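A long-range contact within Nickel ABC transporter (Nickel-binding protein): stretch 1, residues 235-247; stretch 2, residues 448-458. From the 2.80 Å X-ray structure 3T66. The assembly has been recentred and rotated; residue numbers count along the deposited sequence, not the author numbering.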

# COMPACT_ATOMS: atom_id res chain seq x y z
N ALA A 235 9.63 -5.57 -11.36
CA ALA A 235 9.33 -4.69 -10.20
C ALA A 235 8.03 -3.94 -10.41
O ALA A 235 7.68 -3.65 -11.53
CB ALA A 235 10.46 -3.73 -9.94
N THR A 236 7.31 -3.65 -9.35
CA THR A 236 6.08 -2.91 -9.48
C THR A 236 5.93 -1.84 -8.45
O THR A 236 6.41 -1.94 -7.37
CB THR A 236 4.86 -3.79 -9.38
OG1 THR A 236 3.69 -3.02 -9.62
CG2 THR A 236 4.75 -4.35 -8.03
N GLU A 237 5.23 -0.82 -8.83
CA GLU A 237 4.84 0.27 -8.00
C GLU A 237 3.90 -0.23 -6.91
O GLU A 237 3.06 -1.04 -7.17
CB GLU A 237 4.11 1.21 -8.95
CG GLU A 237 4.63 1.03 -10.37
CD GLU A 237 3.61 0.56 -11.38
OE1 GLU A 237 2.42 0.85 -11.19
OE2 GLU A 237 4.00 -0.08 -12.39
N THR A 238 4.06 0.27 -5.70
CA THR A 238 3.27 -0.12 -4.52
C THR A 238 2.40 1.04 -4.11
O THR A 238 2.40 2.02 -4.78
CB THR A 238 4.18 -0.53 -3.38
N PHE A 239 1.59 0.95 -3.06
CA PHE A 239 0.73 2.10 -2.76
C PHE A 239 1.40 3.10 -1.89
O PHE A 239 0.86 4.20 -1.71
CB PHE A 239 -0.57 1.73 -2.06
CG PHE A 239 -1.50 0.97 -2.91
CD1 PHE A 239 -2.16 -0.13 -2.42
CD2 PHE A 239 -1.70 1.33 -4.22
CE1 PHE A 239 -3.01 -0.85 -3.24
CE2 PHE A 239 -2.55 0.61 -5.01
CZ PHE A 239 -3.18 -0.46 -4.53
N ARG A 240 2.53 2.71 -1.30
CA ARG A 240 3.23 3.63 -0.39
C ARG A 240 4.01 4.70 -1.15
O ARG A 240 4.41 4.48 -2.29
CB ARG A 240 4.11 2.88 0.58
CG ARG A 240 5.60 3.00 0.41
CD ARG A 240 6.29 2.83 1.77
NE ARG A 240 5.60 1.91 2.69
CZ ARG A 240 4.92 2.28 3.77
NH1 ARG A 240 4.81 3.57 4.10
NH2 ARG A 240 4.34 1.37 4.53
N THR A 241 4.17 5.86 -0.55
CA THR A 241 4.82 6.96 -1.23
C THR A 241 5.74 7.58 -0.22
O THR A 241 5.36 7.71 0.96
CB THR A 241 3.79 8.00 -1.77
OG1 THR A 241 3.09 7.46 -2.89
CG2 THR A 241 4.47 9.31 -2.26
N HIS A 242 6.95 7.93 -0.65
CA HIS A 242 7.80 8.72 0.24
C HIS A 242 7.60 10.18 0.00
O HIS A 242 7.42 10.59 -1.14
CB HIS A 242 9.27 8.38 0.06
CG HIS A 242 9.60 7.00 0.49
ND1 HIS A 242 8.92 6.36 1.51
CD2 HIS A 242 10.51 6.11 0.02
CE1 HIS A 242 9.42 5.15 1.66
NE2 HIS A 242 10.39 4.98 0.78
N ASN A 243 7.67 10.96 1.06
CA ASN A 243 7.60 12.39 0.90
C ASN A 243 8.36 13.15 1.95
O ASN A 243 8.71 12.62 3.01
CB ASN A 243 6.14 12.84 0.97
CG ASN A 243 5.49 12.46 2.29
OD1 ASN A 243 5.96 12.83 3.36
ND2 ASN A 243 4.40 11.71 2.20
N LEU A 244 8.58 14.42 1.66
CA LEU A 244 8.87 15.40 2.71
C LEU A 244 7.54 15.94 3.24
O LEU A 244 6.93 16.79 2.60
CB LEU A 244 9.71 16.57 2.18
CG LEU A 244 11.07 16.27 1.58
CD1 LEU A 244 11.76 17.55 1.16
CD2 LEU A 244 11.85 15.53 2.60
N THR A 245 7.11 15.45 4.39
CA THR A 245 5.97 16.07 5.07
C THR A 245 6.39 17.39 5.74
O THR A 245 7.33 17.40 6.54
CB THR A 245 5.39 15.12 6.13
OG1 THR A 245 4.85 13.96 5.49
CG2 THR A 245 4.30 15.82 6.95
N MET A 246 5.68 18.47 5.42
CA MET A 246 5.95 19.84 5.91
C MET A 246 5.20 20.23 7.18
O MET A 246 4.20 19.61 7.52
CB MET A 246 5.58 20.84 4.82
CG MET A 246 6.24 20.48 3.52
SD MET A 246 5.74 21.56 2.21
CE MET A 246 6.89 21.11 0.92
N ASN A 247 5.71 21.23 7.89
CA ASN A 247 5.07 21.76 9.11
C ASN A 247 4.61 23.22 8.92
O ASN A 247 5.38 24.15 9.14
CB ASN A 247 6.01 21.66 10.30
CG ASN A 247 5.41 22.24 11.59
OD1 ASN A 247 4.31 22.81 11.59
ND2 ASN A 247 6.13 22.08 12.71
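Stretch 2 448-458: QKIHSFLIHPS

Stretch 2 leaves a helix at K449, where positive phi (37°) and two bonds back into the last turn make a Schellman motif; after I450 the chain becomes a largely extended strand that continues beyond S458, interrupted at L454. It lies antiparallel to strand 240-246, the N-to-C directions 149° apart and the axes 4.4 Å apart at closest approach. Strand 235-237 also runs roughly antiparallel to it, at 143° with axes 5.7 Å apart at closest approach; T238 and F239 form a loop between the two strands. L244 and S452 form a hydrogen-bonded pair, L244 N to S452 O at 2.9 Å and S452 N to L244 O at 3.2 Å. Farther along, L454 breaks the regular strand conformation with a psi of -78°. There H242 O accepts from L454 N at 2.8 Å and weakly from I455 N at 3.4 Å, while H242 N donates to I455 O at 2.6 Å.

Near the start of stretch 2, M246 N donates to H451 ND1 at 3.0 Å; M246 N approaches at the ring edge, near its plane, where the in-plane lone pair of an unprotonated ND1 points. P457, which has no amide hydrogen, packs through its ring: CD lies over one face of the H242 ring, and P457 CG is 3.3 Å from R240 CG. Leucines suit the buried interior, L244 CG meeting L454 CD1 at 4.1 Å. The long, flexible M246 reaches S452, with M246 CE 4.2 Å from S452 CB.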

# COMPACT_ATOMS: atom_id res chain seq x y z
N GLN A 448 -1.52 23.98 -4.18
CA GLN A 448 -1.19 24.58 -2.93
C GLN A 448 0.06 23.94 -2.32
O GLN A 448 0.47 24.28 -1.20
CB GLN A 448 -2.39 24.38 -2.01
CG GLN A 448 -2.70 25.55 -1.12
CD GLN A 448 -2.62 26.86 -1.88
OE1 GLN A 448 -2.95 26.92 -3.08
NE2 GLN A 448 -2.17 27.91 -1.19
N LYS A 449 0.65 22.99 -3.07
CA LYS A 449 1.84 22.24 -2.66
C LYS A 449 1.90 21.87 -1.19
O LYS A 449 2.87 22.19 -0.54
CB LYS A 449 3.10 22.98 -3.06
CG LYS A 449 4.30 22.08 -3.28
CD LYS A 449 4.03 20.94 -4.28
CE LYS A 449 4.18 21.41 -5.73
NZ LYS A 449 3.97 20.34 -6.75
N ILE A 450 0.90 21.19 -0.67
CA ILE A 450 0.91 20.87 0.75
C ILE A 450 1.95 19.85 1.20
O ILE A 450 2.45 19.94 2.29
CB ILE A 450 -0.47 20.60 1.34
CG1 ILE A 450 -1.11 21.92 1.74
CG2 ILE A 450 -0.39 19.81 2.60
CD1 ILE A 450 -2.06 22.43 0.78
N HIS A 451 2.40 18.92 0.40
CA HIS A 451 3.69 18.35 0.82
C HIS A 451 4.52 18.06 -0.40
O HIS A 451 4.13 18.40 -1.51
CB HIS A 451 3.49 17.10 1.62
CG HIS A 451 2.68 17.28 2.86
ND1 HIS A 451 3.15 17.97 3.96
CD2 HIS A 451 1.45 16.83 3.20
CE1 HIS A 451 2.24 17.93 4.92
NE2 HIS A 451 1.20 17.24 4.49
N SER A 452 5.68 17.44 -0.24
CA SER A 452 6.45 17.15 -1.42
C SER A 452 6.49 15.67 -1.56
O SER A 452 6.97 14.99 -0.67
CB SER A 452 7.88 17.69 -1.32
OG SER A 452 8.54 17.62 -2.59
N PHE A 453 6.00 15.16 -2.68
CA PHE A 453 5.99 13.72 -2.86
C PHE A 453 7.15 13.30 -3.72
O PHE A 453 7.26 13.74 -4.87
CB PHE A 453 4.65 13.24 -3.40
CG PHE A 453 3.55 13.50 -2.45
CD1 PHE A 453 3.35 12.66 -1.35
CD2 PHE A 453 2.78 14.63 -2.58
CE1 PHE A 453 2.35 12.91 -0.40
CE2 PHE A 453 1.77 14.92 -1.65
CZ PHE A 453 1.56 14.06 -0.55
N LEU A 454 8.01 12.48 -3.12
CA LEU A 454 9.28 12.06 -3.69
C LEU A 454 9.19 10.82 -4.53
O LEU A 454 9.19 10.88 -5.76
CB LEU A 454 10.25 11.83 -2.55
CG LEU A 454 10.41 13.06 -1.68
CD1 LEU A 454 11.15 12.68 -0.40
CD2 LEU A 454 11.16 14.12 -2.48
N ILE A 455 9.12 9.67 -3.88
CA ILE A 455 9.06 8.44 -4.65
C ILE A 455 7.99 7.40 -4.24
O ILE A 455 7.31 7.50 -3.19
CB ILE A 455 10.43 7.75 -4.73
CG1 ILE A 455 10.84 7.20 -3.37
CG2 ILE A 455 11.52 8.69 -5.31
CD1 ILE A 455 12.00 6.19 -3.45
N HIS A 456 7.86 6.42 -5.11
CA HIS A 456 7.03 5.27 -4.90
C HIS A 456 8.00 4.09 -4.87
O HIS A 456 8.52 3.69 -5.91
CB HIS A 456 6.06 5.07 -6.09
CG HIS A 456 5.07 6.18 -6.27
ND1 HIS A 456 4.33 6.72 -5.23
CD2 HIS A 456 4.66 6.83 -7.39
CE1 HIS A 456 3.52 7.65 -5.71
NE2 HIS A 456 3.70 7.73 -7.01
N PRO A 457 8.25 3.51 -3.69
CA PRO A 457 9.16 2.36 -3.69
C PRO A 457 8.52 1.07 -4.29
O PRO A 457 7.32 0.74 -4.03
CB PRO A 457 9.52 2.20 -2.20
CG PRO A 457 8.36 2.78 -1.45
CD PRO A 457 7.73 3.84 -2.35
N SER A 458 9.34 0.35 -5.07
CA SER A 458 8.91 -0.85 -5.81
C SER A 458 8.93 -2.16 -5.05
O SER A 458 9.84 -2.43 -4.29
CB SER A 458 9.72 -1.03 -7.07
OG SER A 458 9.38 -0.01 -8.00